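Local coordinates for oxysterol-binding protein homolog 3 (Saccharomyces cerevisiae, PDB 4IC4), which carries lipids in a hydrophobic pocket between membranes, binds phosphatidylinositol 4-phosphate through its OSBP-related domain and contributes to sterol distribution in the cell, at residues L85-T89 with H157-E161; S163-S169 with N180-I184; Q200-I204 with M215-F221. All coordinates share one frame; numbering follows the deposited sequence.

How the contacts relate
All three contacts lie in the OSBP-related domain and reach its antiparallel barrel strands, but they differ in place and chemistry. Contact 1, the most peripheral at about 19 Å between its centre and that of the chain, sets helix 83-88 on the turn between two strands through an indole, an imidazole and threonine hydroxyls. Contacts 2 and 3 are strand pairings in hairpins. Contact 2, the most central, is partly buried and chiefly polar; contact 3 is more buried and more apolar. Contacts 1 and 2 share strand 160-172, with centres about 22 Å apart. Contacts 2 and 3 touch directly, the side chain of Asn180 lying against Thr202.

Contact 1: residues L85-T89 with H157-E161; sequences LTKAT and HLDWE
The indole of Trp160 is sandwiched: CB of Leu85 lies over one face, 3.7 Å from the centroid of the five-membered ring in a CH-pi contact, CB of His157 covers the opposite face, and OG1 of Thr86 meets the edge in the ring plane. Here helix 83-88 packs on the hairpin turn joining strands 150-157 and 160-172 in the beta barrel of the OSBP-related domain. Leu85 suits the buried side, its CD1 spreading over the six-membered ring while the side chain also touches Phe101 and Leu187. Trp160 NE1 donates to Thr86 OG1 at 3.0 Å, and the 174° angle at the hydrogen makes the bond almost straight, giving the buried N-H a partner. The same hydroxyl lies over a face of the His157 imidazole; the backbone N of Asp159 donates in the ring plane to His157 ND1 at 2.9 Å, which helps set the rotation of the imidazole. Thr89 brings both a hydroxyl and a methyl group to this place. With chi1 at 67°, its OG1 turns back to donate to Thr86 O and leaves CG2 near Asp159 O. Water 1 joins the segments, donating to Thr89 OG1 at 2.6 Å and more weakly to Asp159 OD2 at 2.9 Å.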
loop_
_atom_site.group_PDB
_atom_site.type_symbol
_atom_site.label_atom_id
_atom_site.label_comp_id
_atom_site.label_asym_id
_atom_site.label_seq_id
_atom_site.Cartn_x
_atom_site.Cartn_y
_atom_site.Cartn_z
ATOM N N LEU A 85 0.108 -9.240 -12.846
ATOM C CA LEU A 85 0.867 -8.444 -13.805
ATOM C C LEU A 85 1.680 -9.364 -14.702
ATOM O O LEU A 85 1.766 -9.155 -15.916
ATOM C CB LEU A 85 1.795 -7.468 -13.077
ATOM C CG LEU A 85 1.070 -6.446 -12.195
ATOM C CD1 LEU A 85 2.084 -5.535 -11.521
ATOM C CD2 LEU A 85 0.089 -5.643 -13.044
ATOM N N THR A 86 2.271 -10.390 -14.101
ATOM C CA THR A 86 3.061 -11.345 -14.858
ATOM C C THR A 86 2.150 -12.052 -15.863
ATOM O O THR A 86 2.514 -12.220 -17.027
ATOM C CB THR A 86 3.723 -12.364 -13.917
ATOM O OG1 THR A 86 4.584 -11.667 -13.008
ATOM C CG2 THR A 86 4.541 -13.381 -14.716
ATOM N N LYS A 87 0.957 -12.440 -15.420
ATOM C CA LYS A 87 0.013 -13.114 -16.309
ATOM C C LYS A 87 -0.418 -12.169 -17.426
ATOM O O LYS A 87 -0.631 -12.590 -18.566
ATOM C CB LYS A 87 -1.218 -13.584 -15.532
ATOM C CG LYS A 87 -2.248 -14.301 -16.393
ATOM C CD LYS A 87 -3.437 -14.810 -15.585
ATOM C CE LYS A 87 -3.048 -15.923 -14.625
ATOM N NZ LYS A 87 -2.155 -15.448 -13.535
ATOM N N ALA A 88 -0.539 -10.887 -17.094
ATOM C CA ALA A 88 -0.942 -9.887 -18.072
ATOM C C ALA A 88 0.027 -9.838 -19.250
ATOM O O ALA A 88 -0.398 -9.720 -20.400
ATOM C CB ALA A 88 -1.041 -8.510 -17.405
ATOM N N THR A 89 1.324 -9.939 -18.970
ATOM C CA THR A 89 2.336 -9.894 -20.026
ATOM C C THR A 89 2.312 -11.140 -20.903
ATOM O O THR A 89 3.021 -11.203 -21.908
ATOM C CB THR A 89 3.774 -9.763 -19.457
ATOM O OG1 THR A 89 4.131 -10.961 -18.755
ATOM C CG2 THR A 89 3.876 -8.567 -18.520
ATOM N N HIS A 157 10.260 -6.676 -11.910
ATOM C CA HIS A 157 10.118 -8.090 -12.235
ATOM C C HIS A 157 10.853 -8.198 -13.569
ATOM O O HIS A 157 11.121 -7.184 -14.213
ATOM C CB HIS A 157 8.633 -8.428 -12.404
ATOM C CG HIS A 157 8.355 -9.867 -12.719
ATOM N ND1 HIS A 157 8.510 -10.399 -13.980
ATOM C CD2 HIS A 157 7.884 -10.872 -11.941
ATOM C CE1 HIS A 157 8.142 -11.669 -13.968
ATOM N NE2 HIS A 157 7.757 -11.980 -12.744
ATOM N N LEU A 158 11.199 -9.410 -13.983
ATOM C CA LEU A 158 11.885 -9.573 -15.257
ATOM C C LEU A 158 11.045 -9.045 -16.418
ATOM O O LEU A 158 11.581 -8.498 -17.388
ATOM C CB LEU A 158 12.197 -11.052 -15.509
ATOM C CG LEU A 158 12.740 -11.399 -16.901
ATOM C CD1 LEU A 158 14.131 -10.817 -17.059
ATOM C CD2 LEU A 158 12.777 -12.907 -17.083
ATOM N N ASP A 159 9.726 -9.179 -16.308
ATOM C CA ASP A 159 8.840 -8.778 -17.398
ATOM C C ASP A 159 8.026 -7.497 -17.233
ATOM O O ASP A 159 7.283 -7.119 -18.136
ATOM C CB ASP A 159 7.898 -9.940 -17.724
ATOM C CG ASP A 159 8.642 -11.244 -17.945
ATOM O OD1 ASP A 159 9.675 -11.225 -18.646
ATOM O OD2 ASP A 159 8.194 -12.283 -17.420
ATOM N N TRP A 160 8.158 -6.831 -16.094
ATOM C CA TRP A 160 7.419 -5.594 -15.862
ATOM C C TRP A 160 8.011 -4.837 -14.695
ATOM O O TRP A 160 8.760 -5.387 -13.892
ATOM C CB TRP A 160 5.933 -5.872 -15.567
ATOM C CG TRP A 160 5.684 -6.855 -14.439
ATOM C CD1 TRP A 160 5.399 -8.185 -14.565
ATOM C CD2 TRP A 160 5.720 -6.587 -13.028
ATOM N NE1 TRP A 160 5.257 -8.762 -13.323
ATOM C CE2 TRP A 160 5.449 -7.805 -12.363
ATOM C CE3 TRP A 160 5.957 -5.436 -12.261
ATOM C CZ2 TRP A 160 5.410 -7.909 -10.966
ATOM C CZ3 TRP A 160 5.918 -5.541 -10.865
ATOM C CH2 TRP A 160 5.646 -6.770 -10.236
ATOM N N GLU A 161 7.693 -3.554 -14.622
ATOM C CA GLU A 161 8.150 -2.732 -13.515
ATOM C C GLU A 161 7.068 -1.706 -13.252
ATOM O O GLU A 161 6.256 -1.404 -14.130
ATOM C CB GLU A 161 9.484 -2.052 -13.827
ATOM C CG GLU A 161 9.474 -1.128 -15.025
ATOM C CD GLU A 161 10.797 -0.407 -15.195
ATOM O OE1 GLU A 161 11.849 -1.083 -15.213
ATOM O OE2 GLU A 161 10.783 0.836 -15.311
HETATM O O HOH W 1 5.941 -12.843 -19.202
#

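Contact 2: residues S163-S169 with N180-I184; sequences SYTVTPS and NNEGI
Strand 163-169 runs antiparallel to strand 180-182, their axes approaching to 4.4 Å, and four backbone hydrogen bonds join Thr167 with Glu182 and Ser169 with Asn180 in two hydrogen-bonded pairs. Pro168 and Asn181 form the non-hydrogen-bonded pair between them, a place where proline's missing N-H costs no bond across this pairing. Its CA instead approaches Asn180 O, while its ring carbon CG meets Asn181 ND2 at 3.6 Å.

On the face carrying Pro168 and Asn181, CB of Asn181 is met by Val166 CG2 at 3.6 Å and by the hydroxyl of Tyr164 at 3.4 Å. The tyrosine ring reaches this point because CG stands opposite the backbone N (chi1 -170°); Val166 CB lies over one ring face, toward its rim, and the planes of the ring and of the Asn181 amide are turned 74° against each other. These strands form a beta hairpin in the beta barrel of the OSBP-related domain, and helix 71-76 touches Tyr164 and Val166 through Ile75.

The regular pairing gives way at Gly183. Its positive phi of 145° would jam a side chain against the preceding carbonyl, and a CB would also clash with Thr165 O, so glycine fits here. The Gly183 CA approaches that oxygen in a CA-H...O contact. Water 2 accepts from Tyr164 OH at 2.7 Å and donates to both Asn181 O and Gly183 O, whereas water 3 accepts from Thr165 N and donates to Ile184 O at 2.6 Å. On the other face, the aliphatic part of Glu182 lies beside Thr167 O, and its extended chain takes the carboxylate toward Ser169. Thr167 OG1 is hydrogen-bonded to Pro149 O, and its side chain is about 10 Å from that of Arg147, which binds phosphatidylinositol 4-phosphate.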
loop_
_atom_site.group_PDB
_atom_site.type_symbol
_atom_site.label_atom_id
_atom_site.label_comp_id
_atom_site.label_asym_id
_atom_site.label_seq_id
_atom_site.Cartn_x
_atom_site.Cartn_y
_atom_site.Cartn_z
ATOM N N SER A 163 6.269 2.130 -11.075
ATOM C CA SER A 163 6.731 3.277 -10.305
ATOM C C SER A 163 5.499 3.964 -9.725
ATOM O O SER A 163 4.416 3.940 -10.320
ATOM C CB SER A 163 7.505 4.240 -11.204
ATOM O OG SER A 163 6.682 4.701 -12.261
ATOM N N TYR A 164 5.665 4.581 -8.562
ATOM C CA TYR A 164 4.547 5.226 -7.895
ATOM C C TYR A 164 5.045 6.285 -6.928
ATOM O O TYR A 164 5.903 6.016 -6.098
ATOM C CB TYR A 164 3.758 4.144 -7.144
ATOM C CG TYR A 164 2.406 4.515 -6.547
ATOM C CD1 TYR A 164 1.564 5.460 -7.153
ATOM C CD2 TYR A 164 1.908 3.794 -5.450
ATOM C CE1 TYR A 164 0.260 5.659 -6.685
ATOM C CE2 TYR A 164 0.617 3.987 -4.979
ATOM C CZ TYR A 164 -0.206 4.912 -5.600
ATOM O OH TYR A 164 -1.502 5.050 -5.149
ATOM N N THR A 165 4.526 7.498 -7.067
ATOM C CA THR A 165 4.858 8.606 -6.173
ATOM C C THR A 165 3.490 8.938 -5.603
ATOM O O THR A 165 2.594 9.373 -6.334
ATOM C CB THR A 165 5.441 9.811 -6.934
ATOM O OG1 THR A 165 6.707 9.446 -7.502
ATOM C CG2 THR A 165 5.636 10.981 -5.990
ATOM N N VAL A 166 3.321 8.742 -4.301
ATOM C CA VAL A 166 2.011 8.942 -3.712
ATOM C C VAL A 166 1.931 9.730 -2.414
ATOM O O VAL A 166 2.819 9.670 -1.559
ATOM C CB VAL A 166 1.356 7.568 -3.492
ATOM C CG1 VAL A 166 2.212 6.741 -2.536
ATOM C CG2 VAL A 166 -0.036 7.721 -2.941
ATOM N N THR A 167 0.836 10.465 -2.283
ATOM C CA THR A 167 0.551 11.253 -1.096
ATOM C C THR A 167 -0.852 10.892 -0.642
ATOM O O THR A 167 -1.826 11.210 -1.328
ATOM C CB THR A 167 0.588 12.767 -1.385
ATOM O OG1 THR A 167 1.936 13.171 -1.644
ATOM C CG2 THR A 167 0.052 13.554 -0.184
ATOM N N PRO A 168 -0.978 10.193 0.497
ATOM C CA PRO A 168 -2.312 9.829 0.983
ATOM C C PRO A 168 -3.016 11.105 1.424
ATOM O O PRO A 168 -2.371 12.034 1.908
ATOM C CB PRO A 168 -2.013 8.902 2.160
ATOM C CG PRO A 168 -0.694 8.279 1.773
ATOM C CD PRO A 168 0.070 9.464 1.235
ATOM N N SER A 169 -4.328 11.162 1.241
ATOM C CA SER A 169 -5.079 12.343 1.644
ATOM C C SER A 169 -6.386 11.907 2.279
ATOM O O SER A 169 -6.867 10.800 2.037
ATOM C CB SER A 169 -5.362 13.246 0.442
ATOM O OG SER A 169 -6.340 12.676 -0.407
ATOM N N ASN A 180 -7.925 8.904 -0.034
ATOM C CA ASN A 180 -7.390 8.856 -1.386
ATOM C C ASN A 180 -5.879 8.761 -1.367
ATOM O O ASN A 180 -5.224 9.171 -0.410
ATOM C CB ASN A 180 -7.776 10.105 -2.185
ATOM C CG ASN A 180 -9.257 10.172 -2.496
ATOM O OD1 ASN A 180 -10.058 10.603 -1.672
ATOM N ND2 ASN A 180 -9.627 9.736 -3.694
ATOM N N ASN A 181 -5.337 8.191 -2.434
ATOM C CA ASN A 181 -3.899 8.090 -2.612
ATOM C C ASN A 181 -3.681 8.939 -3.854
ATOM O O ASN A 181 -4.058 8.535 -4.957
ATOM C CB ASN A 181 -3.468 6.648 -2.885
ATOM C CG ASN A 181 -3.038 5.910 -1.628
ATOM O OD1 ASN A 181 -2.846 4.696 -1.653
ATOM N ND2 ASN A 181 -2.873 6.639 -0.529
ATOM N N GLU A 182 -3.112 10.125 -3.677
ATOM C CA GLU A 182 -2.869 11.015 -4.804
ATOM C C GLU A 182 -1.581 10.600 -5.494
ATOM O O GLU A 182 -0.508 10.586 -4.885
ATOM C CB GLU A 182 -2.769 12.467 -4.329
ATOM C CG GLU A 182 -3.951 12.910 -3.478
ATOM C CD GLU A 182 -3.890 14.379 -3.085
ATOM O OE1 GLU A 182 -2.775 14.924 -2.949
ATOM O OE2 GLU A 182 -4.968 14.984 -2.893
ATOM N N GLY A 183 -1.690 10.264 -6.772
ATOM C CA GLY A 183 -0.523 9.844 -7.517
ATOM C C GLY A 183 -0.899 8.782 -8.523
ATOM O O GLY A 183 -1.811 7.980 -8.296
ATOM N N ILE A 184 -0.192 8.774 -9.643
ATOM C CA ILE A 184 -0.465 7.811 -10.695
ATOM C C ILE A 184 0.456 6.601 -10.625
ATOM O O ILE A 184 1.672 6.740 -10.520
ATOM C CB ILE A 184 -0.309 8.461 -12.089
ATOM C CG1 ILE A 184 -1.289 9.627 -12.228
ATOM C CG2 ILE A 184 -0.558 7.427 -13.178
ATOM C CD1 ILE A 184 -1.196 10.350 -13.550
HETATM O O HOH W 2 -3.179 6.576 -6.522
HETATM O O HOH W 3 3.539 8.323 -9.701
#

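Contact 3: residues Q200-I204 with M215-F221; sequences QPTTI and MEPVNEF
Pro201 lies against the ring of Phe221 in the tightly packed part of the contact, whereas Thr202 and Asn219 meet through water where the two segments separate. The proline CD sits over the centre of one ring face, 3.9 Å from the centroid and only 11° off the normal, a CH-pi contact; CB meets Phe221 CD2 at 3.5 Å. The two side chains lie alongside each other and point the same way. A rigid proline and a flat phenylalanine suit this buried place, which Phe235 also lines.

At the other end, Ile204 N donates to Glu216 O and Glu216 N to Ile204 O, making a hydrogen-bonded pair, while Thr203 faces Pro217 in the adjoining non-hydrogen-bonded pair. Strands 203-206 and 214-225 form a beta hairpin in the beta barrel of the OSBP-related domain, with strand 230-235 on the far edge of the latter. Pro217 can occupy its position because the pairing with strand 203-206 asks for no N-H there. Met215 bends at chi3 (63°), bringing CE to 3.5 Å from Thr203 OG1, a hydroxyl that makes a weak hydrogen bond with Leu179 O. Glu216, although buried, has its carboxylate matched by a salt bridge with Lys206 and a hydrogen bond from Ser245 N.

Val218 bridges the tight and the looser parts. Its N donates to Thr202 O at 3.0 Å, its CG1 touches Ile204 CG1 at 3.6 Å, and its CG2 meets Thr202 CG2 at 3.8 Å. Beyond it, Asn219 has a positive phi of 59° and the regular strand is interrupted. Water 4 joins the two segments, accepting from Thr202 N and donating to Val218 O and Glu220 O. Thr202 OG1 also lies next to the side-chain amide of Asn180, and water 5 links this hydroxyl to Asn219 OD1, lying 2.9 Å from both oxygens.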
loop_
_atom_site.group_PDB
_atom_site.type_symbol
_atom_site.label_atom_id
_atom_site.label_comp_id
_atom_site.label_asym_id
_atom_site.label_seq_id
_atom_site.Cartn_x
_atom_site.Cartn_y
_atom_site.Cartn_z
ATOM N N GLN A 200 -5.401 5.197 -7.884
ATOM C CA GLN A 200 -6.218 4.311 -7.068
ATOM C C GLN A 200 -7.567 4.945 -6.756
ATOM O O GLN A 200 -7.665 6.151 -6.542
ATOM C CB GLN A 200 -5.479 3.928 -5.781
ATOM C CG GLN A 200 -4.412 2.872 -6.037
ATOM C CD GLN A 200 -3.796 2.307 -4.773
ATOM O OE1 GLN A 200 -3.109 1.284 -4.817
ATOM N NE2 GLN A 200 -4.028 2.969 -3.647
ATOM N N PRO A 201 -8.630 4.133 -6.735
ATOM C CA PRO A 201 -9.975 4.639 -6.453
ATOM C C PRO A 201 -10.145 5.212 -5.056
ATOM O O PRO A 201 -9.402 4.879 -4.133
ATOM C CB PRO A 201 -10.856 3.417 -6.682
ATOM C CG PRO A 201 -9.973 2.301 -6.248
ATOM C CD PRO A 201 -8.646 2.667 -6.883
ATOM N N THR A 202 -11.138 6.081 -4.922
ATOM C CA THR A 202 -11.460 6.711 -3.655
ATOM C C THR A 202 -12.162 5.687 -2.775
ATOM O O THR A 202 -12.941 4.871 -3.266
ATOM C CB THR A 202 -12.427 7.899 -3.862
ATOM O OG1 THR A 202 -11.838 8.849 -4.759
ATOM C CG2 THR A 202 -12.743 8.572 -2.538
ATOM N N THR A 203 -11.869 5.715 -1.480
ATOM C CA THR A 203 -12.518 4.815 -0.538
ATOM C C THR A 203 -13.105 5.676 0.571
ATOM O O THR A 203 -12.690 6.819 0.760
ATOM C CB THR A 203 -11.535 3.795 0.078
ATOM O OG1 THR A 203 -10.455 4.486 0.717
ATOM C CG2 THR A 203 -10.989 2.870 -0.997
ATOM N N ILE A 204 -14.073 5.130 1.296
ATOM C CA ILE A 204 -14.709 5.863 2.382
ATOM C C ILE A 204 -14.765 5.024 3.652
ATOM O O ILE A 204 -15.103 3.843 3.610
ATOM C CB ILE A 204 -16.155 6.272 2.009
ATOM C CG1 ILE A 204 -16.160 7.074 0.704
ATOM C CG2 ILE A 204 -16.773 7.083 3.139
ATOM C CD1 ILE A 204 -15.452 8.411 0.785
ATOM N N MET A 215 -14.784 0.060 5.551
ATOM C CA MET A 215 -14.414 0.844 4.382
ATOM C C MET A 215 -14.995 0.246 3.115
ATOM O O MET A 215 -15.216 -0.961 3.027
ATOM C CB MET A 215 -12.895 0.910 4.247
ATOM C CG MET A 215 -12.227 1.828 5.240
ATOM S SD MET A 215 -10.430 1.720 5.155
ATOM C CE MET A 215 -10.126 2.309 3.488
ATOM N N GLU A 216 -15.239 1.102 2.133
ATOM C CA GLU A 216 -15.770 0.653 0.855
ATOM C C GLU A 216 -15.354 1.634 -0.234
ATOM O O GLU A 216 -15.237 2.840 0.005
ATOM C CB GLU A 216 -17.301 0.551 0.914
ATOM C CG GLU A 216 -18.029 1.887 0.935
ATOM C CD GLU A 216 -19.538 1.738 1.053
ATOM O OE1 GLU A 216 -20.253 2.720 0.766
ATOM O OE2 GLU A 216 -20.008 0.646 1.441
ATOM N N PRO A 217 -15.091 1.127 -1.447
ATOM C CA PRO A 217 -14.695 2.000 -2.550
ATOM C C PRO A 217 -15.935 2.722 -3.063
ATOM O O PRO A 217 -17.055 2.235 -2.897
ATOM C CB PRO A 217 -14.126 1.023 -3.574
ATOM C CG PRO A 217 -14.971 -0.189 -3.363
ATOM C CD PRO A 217 -15.050 -0.288 -1.854
ATOM N N VAL A 218 -15.737 3.880 -3.679
ATOM C CA VAL A 218 -16.854 4.650 -4.212
ATOM C C VAL A 218 -16.535 5.211 -5.589
ATOM O O VAL A 218 -15.383 5.207 -6.027
ATOM C CB VAL A 218 -17.230 5.830 -3.281
ATOM C CG1 VAL A 218 -17.726 5.303 -1.946
ATOM C CG2 VAL A 218 -16.028 6.745 -3.082
ATOM N N ASN A 219 -17.572 5.689 -6.268
ATOM C CA ASN A 219 -17.424 6.274 -7.590
ATOM C C ASN A 219 -16.826 5.302 -8.600
ATOM O O ASN A 219 -17.213 4.136 -8.653
ATOM C CB ASN A 219 -16.573 7.545 -7.498
ATOM C CG ASN A 219 -17.259 8.650 -6.712
ATOM O OD1 ASN A 219 -16.630 9.635 -6.324
ATOM N ND2 ASN A 219 -18.557 8.493 -6.482
ATOM N N GLU A 220 -15.874 5.781 -9.392
ATOM C CA GLU A 220 -15.252 4.960 -10.421
ATOM C C GLU A 220 -13.827 5.424 -10.699
ATOM O O GLU A 220 -13.373 6.429 -10.154
ATOM C CB GLU A 220 -16.066 5.076 -11.710
ATOM C CG GLU A 220 -16.015 6.475 -12.317
ATOM C CD GLU A 220 -17.354 6.938 -12.861
ATOM O OE1 GLU A 220 -17.896 6.277 -13.770
ATOM O OE2 GLU A 220 -17.865 7.970 -12.375
ATOM N N PHE A 221 -13.128 4.680 -11.550
ATOM C CA PHE A 221 -11.771 5.034 -11.950
ATOM C C PHE A 221 -11.427 4.255 -13.212
ATOM O O PHE A 221 -12.066 3.243 -13.516
ATOM C CB PHE A 221 -10.762 4.765 -10.817
ATOM C CG PHE A 221 -10.284 3.343 -10.724
ATOM C CD1 PHE A 221 -9.048 2.979 -11.253
ATOM C CD2 PHE A 221 -11.040 2.382 -10.064
ATOM C CE1 PHE A 221 -8.568 1.678 -11.119
ATOM C CE2 PHE A 221 -10.572 1.076 -9.924
ATOM C CZ PHE A 221 -9.334 0.721 -10.451
HETATM O O HOH W 4 -12.985 5.910 -7.245
HETATM O O HOH W 5 -13.983 10.574 -5.523
#